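Local coordinates for protein sulfatase (Bacteroides fragilis CAG:558, PDB 6USS) that probably hydrolyses sulfate esters as a calcium-dependent arylsulfatase of the gut microbiome, at residues A[105-117]-A[164-176]. The protein carries 1 engineered substitution. Numbering follows the deposited sequence.
Sequences RVTNWTYPKGQQT and GKAHFGAVNTPGE
His167 meets Thr110 through the rim of its imidazole: NE2 donates to the backbone O of Thr110 over 2.8 Å, with the acceptor almost in the ring plane and the donor on a lone pair of the carbonyl. The hydrogen bond is bent (N-H...O 141°), yet it limits how the ring can turn. Beside it the side chain of Thr110 sets off toward the second loop, and two waters meet its OG1; one donates to Gly169 O, the other to His167 O, so Thr110 joins the loops twice, directly through its backbone O and through the waters at OG1.

Further along, Tyr111 and Val171 show a backbone bond and a ring contact side by side on the same pair of residues. Val171 N donates to Tyr111 O (2.9 Å), while CB of Val171 lies over one face of the phenol ring, 4.1 Å from its centroid, a CH-pi contact. With CG anti to the backbone N (chi1 -173°), the ring folds back over the valine, whose CG2 reaches the hydroxyl end and whose CG1 stays by CE2. Lys113 completes the seam as an extended chain: its CG runs 3.9 Å from Thr173 CG2, and NZ gives a 2.7 Å hydrogen bond to Asn172 O at the type II turn 170-173. Inside that turn, Thr173 uses both OG1 and N on Ala170 O.

The loop after helix 101-104 is thus joined to the loop after strand 159-164, a strand of the large mixed sheet, beside the calcium site of the alkaline-phosphatase-like sulfatase fold. His167 also touches the engineered Cys88 and Ser89 of helix 88-97, its side chain about 6 Å from the calcium ion, while Trp215 stacks on Tyr111 and Asn172 packs on His245 of the second subunit.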
# COMPACT_ATOMS: atom_id res chain seq x y z
N ARG A 105 2.94 19.50 15.58
CA ARG A 105 3.51 20.70 14.96
C ARG A 105 3.22 20.84 13.47
O ARG A 105 3.84 21.68 12.81
CB ARG A 105 5.03 20.77 15.17
CG ARG A 105 5.42 20.77 16.62
CD ARG A 105 6.87 20.38 16.76
NE ARG A 105 7.44 20.82 18.02
CZ ARG A 105 8.74 20.77 18.30
NH1 ARG A 105 9.58 20.30 17.39
NH2 ARG A 105 9.20 21.18 19.47
N VAL A 106 2.31 20.04 12.92
CA VAL A 106 1.80 20.33 11.58
C VAL A 106 0.62 21.27 11.77
O VAL A 106 -0.54 20.85 11.66
CB VAL A 106 1.39 19.04 10.83
CG1 VAL A 106 1.34 19.29 9.36
CG2 VAL A 106 2.36 17.92 11.13
N THR A 107 0.90 22.54 12.09
CA THR A 107 -0.10 23.47 12.62
C THR A 107 -0.66 24.43 11.58
O THR A 107 -1.61 25.15 11.89
CB THR A 107 0.48 24.29 13.80
OG1 THR A 107 1.82 24.71 13.50
CG2 THR A 107 0.50 23.46 15.09
N ASN A 108 -0.10 24.45 10.38
CA ASN A 108 -0.70 25.17 9.27
C ASN A 108 -0.71 24.22 8.07
O ASN A 108 -0.21 23.10 8.14
CB ASN A 108 0.06 26.46 8.99
CG ASN A 108 -0.75 27.44 8.19
OD1 ASN A 108 -1.83 27.12 7.70
ND2 ASN A 108 -0.21 28.65 8.03
N TRP A 109 -1.28 24.66 6.94
CA TRP A 109 -1.49 23.72 5.85
C TRP A 109 -0.21 23.43 5.06
O TRP A 109 0.62 24.31 4.83
CB TRP A 109 -2.61 24.22 4.92
CG TRP A 109 -2.29 25.42 4.09
CD1 TRP A 109 -2.52 26.72 4.43
CD2 TRP A 109 -1.73 25.44 2.77
NE1 TRP A 109 -2.12 27.56 3.41
CE2 TRP A 109 -1.63 26.79 2.38
CE3 TRP A 109 -1.30 24.44 1.89
CZ2 TRP A 109 -1.11 27.17 1.14
CZ3 TRP A 109 -0.79 24.82 0.65
CH2 TRP A 109 -0.70 26.17 0.29
N THR A 110 -0.05 22.18 4.65
CA THR A 110 1.18 21.72 4.01
C THR A 110 0.96 21.43 2.53
O THR A 110 -0.14 21.06 2.10
CB THR A 110 1.70 20.45 4.69
OG1 THR A 110 0.83 19.36 4.39
CG2 THR A 110 1.77 20.63 6.18
N TYR A 111 2.05 21.63 1.74
CA TYR A 111 2.26 21.00 0.44
C TYR A 111 3.74 21.08 0.01
O TYR A 111 4.37 20.03 -0.16
CB TYR A 111 1.35 21.59 -0.64
CG TYR A 111 1.45 20.82 -1.95
CD1 TYR A 111 0.57 19.78 -2.25
CD2 TYR A 111 2.46 21.11 -2.87
CE1 TYR A 111 0.68 19.07 -3.44
CE2 TYR A 111 2.58 20.40 -4.05
CZ TYR A 111 1.70 19.38 -4.33
OH TYR A 111 1.83 18.69 -5.50
N PRO A 112 4.32 22.27 -0.17
CA PRO A 112 5.69 22.32 -0.72
C PRO A 112 6.71 21.72 0.24
O PRO A 112 6.75 22.06 1.42
CB PRO A 112 5.93 23.82 -0.91
CG PRO A 112 5.07 24.47 0.11
CD PRO A 112 3.81 23.62 0.11
N LYS A 113 7.58 20.85 -0.29
CA LYS A 113 8.57 20.18 0.56
C LYS A 113 9.57 21.18 1.13
O LYS A 113 10.18 21.97 0.40
CB LYS A 113 9.30 19.10 -0.22
CG LYS A 113 10.40 18.39 0.57
CD LYS A 113 10.95 17.17 -0.22
CE LYS A 113 11.98 16.40 0.57
NZ LYS A 113 12.20 15.06 0.01
N GLY A 114 9.71 21.16 2.46
CA GLY A 114 10.64 22.00 3.16
C GLY A 114 10.31 23.49 3.22
O GLY A 114 11.16 24.26 3.67
N GLN A 115 9.13 23.92 2.80
CA GLN A 115 8.82 25.35 2.79
C GLN A 115 7.56 25.64 3.58
O GLN A 115 6.59 24.87 3.54
CB GLN A 115 8.64 25.88 1.36
CG GLN A 115 9.84 25.73 0.46
CD GLN A 115 9.45 25.92 -1.01
OE1 GLN A 115 9.20 27.05 -1.45
NE2 GLN A 115 9.36 24.81 -1.77
N GLN A 116 7.58 26.77 4.28
CA GLN A 116 6.42 27.27 5.01
C GLN A 116 5.44 27.95 4.05
O GLN A 116 5.84 28.84 3.29
CB GLN A 116 6.87 28.26 6.09
CG GLN A 116 7.77 27.64 7.15
CD GLN A 116 8.37 28.65 8.11
OE1 GLN A 116 8.40 29.85 7.84
NE2 GLN A 116 8.86 28.17 9.26
N THR A 117 4.17 27.53 4.07
CA THR A 117 3.11 28.23 3.34
C THR A 117 2.62 29.50 4.05
O THR A 117 1.85 30.27 3.45
CB THR A 117 1.92 27.31 3.13
OG1 THR A 117 1.38 26.96 4.41
CG2 THR A 117 2.31 26.04 2.38
N GLY A 164 -10.18 10.07 -1.82
CA GLY A 164 -10.28 11.52 -1.76
C GLY A 164 -9.06 12.26 -1.22
O GLY A 164 -7.91 11.91 -1.53
N LYS A 165 -9.31 13.31 -0.44
CA LYS A 165 -8.25 14.18 0.06
C LYS A 165 -7.47 13.50 1.18
O LYS A 165 -8.03 13.15 2.22
CB LYS A 165 -8.85 15.49 0.57
CG LYS A 165 -7.97 16.25 1.54
CD LYS A 165 -8.32 17.73 1.50
CE LYS A 165 -7.69 18.47 2.67
NZ LYS A 165 -8.22 19.85 2.76
N ALA A 166 -6.17 13.31 0.96
CA ALA A 166 -5.31 12.73 2.00
C ALA A 166 -4.63 13.86 2.77
O ALA A 166 -4.96 14.10 3.94
CB ALA A 166 -4.30 11.76 1.38
N HIS A 167 -3.70 14.56 2.13
CA HIS A 167 -3.12 15.77 2.69
C HIS A 167 -2.44 15.49 4.04
O HIS A 167 -2.62 16.20 5.02
CB HIS A 167 -4.22 16.84 2.82
CG HIS A 167 -3.71 18.23 3.01
ND1 HIS A 167 -4.48 19.23 3.59
CD2 HIS A 167 -2.53 18.80 2.70
CE1 HIS A 167 -3.78 20.36 3.62
NE2 HIS A 167 -2.60 20.12 3.08
N PHE A 168 -1.66 14.40 4.09
CA PHE A 168 -0.96 13.97 5.30
C PHE A 168 0.51 14.34 5.32
O PHE A 168 1.09 14.48 6.40
CB PHE A 168 -1.03 12.45 5.48
CG PHE A 168 -2.42 11.91 5.72
CD1 PHE A 168 -3.22 12.42 6.74
CD2 PHE A 168 -2.92 10.87 4.93
CE1 PHE A 168 -4.51 11.90 6.96
CE2 PHE A 168 -4.20 10.35 5.15
CZ PHE A 168 -5.00 10.87 6.16
N GLY A 169 1.14 14.46 4.14
CA GLY A 169 2.55 14.77 4.06
C GLY A 169 2.82 15.67 2.87
O GLY A 169 2.06 15.70 1.90
N ALA A 170 3.90 16.43 2.97
CA ALA A 170 4.22 17.34 1.89
C ALA A 170 4.59 16.54 0.65
O ALA A 170 4.92 15.35 0.73
CB ALA A 170 5.37 18.28 2.28
N VAL A 171 4.52 17.19 -0.51
CA VAL A 171 4.90 16.53 -1.75
C VAL A 171 6.35 16.06 -1.67
O VAL A 171 7.20 16.75 -1.08
CB VAL A 171 4.65 17.46 -2.96
CG1 VAL A 171 5.76 18.52 -3.09
CG2 VAL A 171 4.50 16.64 -4.24
N ASN A 172 6.62 14.87 -2.20
CA ASN A 172 7.96 14.25 -2.17
C ASN A 172 8.49 14.02 -0.75
O ASN A 172 9.70 14.08 -0.52
CB ASN A 172 8.99 15.05 -2.97
CG ASN A 172 8.66 15.10 -4.43
OD1 ASN A 172 8.28 14.09 -5.03
ND2 ASN A 172 8.80 16.28 -5.03
N THR A 173 7.59 13.76 0.21
CA THR A 173 7.95 13.17 1.49
C THR A 173 7.10 11.91 1.71
O THR A 173 6.04 11.77 1.10
CB THR A 173 7.78 14.16 2.65
OG1 THR A 173 6.39 14.48 2.85
CG2 THR A 173 8.57 15.44 2.37
N PRO A 174 7.56 10.95 2.53
CA PRO A 174 6.87 9.64 2.59
C PRO A 174 5.37 9.72 2.85
O PRO A 174 4.61 8.93 2.27
CB PRO A 174 7.60 8.91 3.73
CG PRO A 174 8.98 9.49 3.71
CD PRO A 174 8.81 10.95 3.32
N GLY A 175 4.91 10.64 3.69
CA GLY A 175 3.51 10.72 4.03
C GLY A 175 2.59 11.27 2.95
O GLY A 175 1.38 11.35 3.18
N GLU A 176 3.13 11.68 1.79
CA GLU A 176 2.26 12.04 0.69
C GLU A 176 1.43 10.85 0.21
O GLU A 176 0.40 11.05 -0.46
CB GLU A 176 3.06 12.60 -0.49
CG GLU A 176 3.92 11.56 -1.15
CD GLU A 176 4.79 12.13 -2.23
OE1 GLU A 176 4.33 13.07 -2.91
OE2 GLU A 176 5.93 11.64 -2.41
O HOH W 1 0.78 18.29 1.87
O HOH W 2 -0.98 18.03 6.31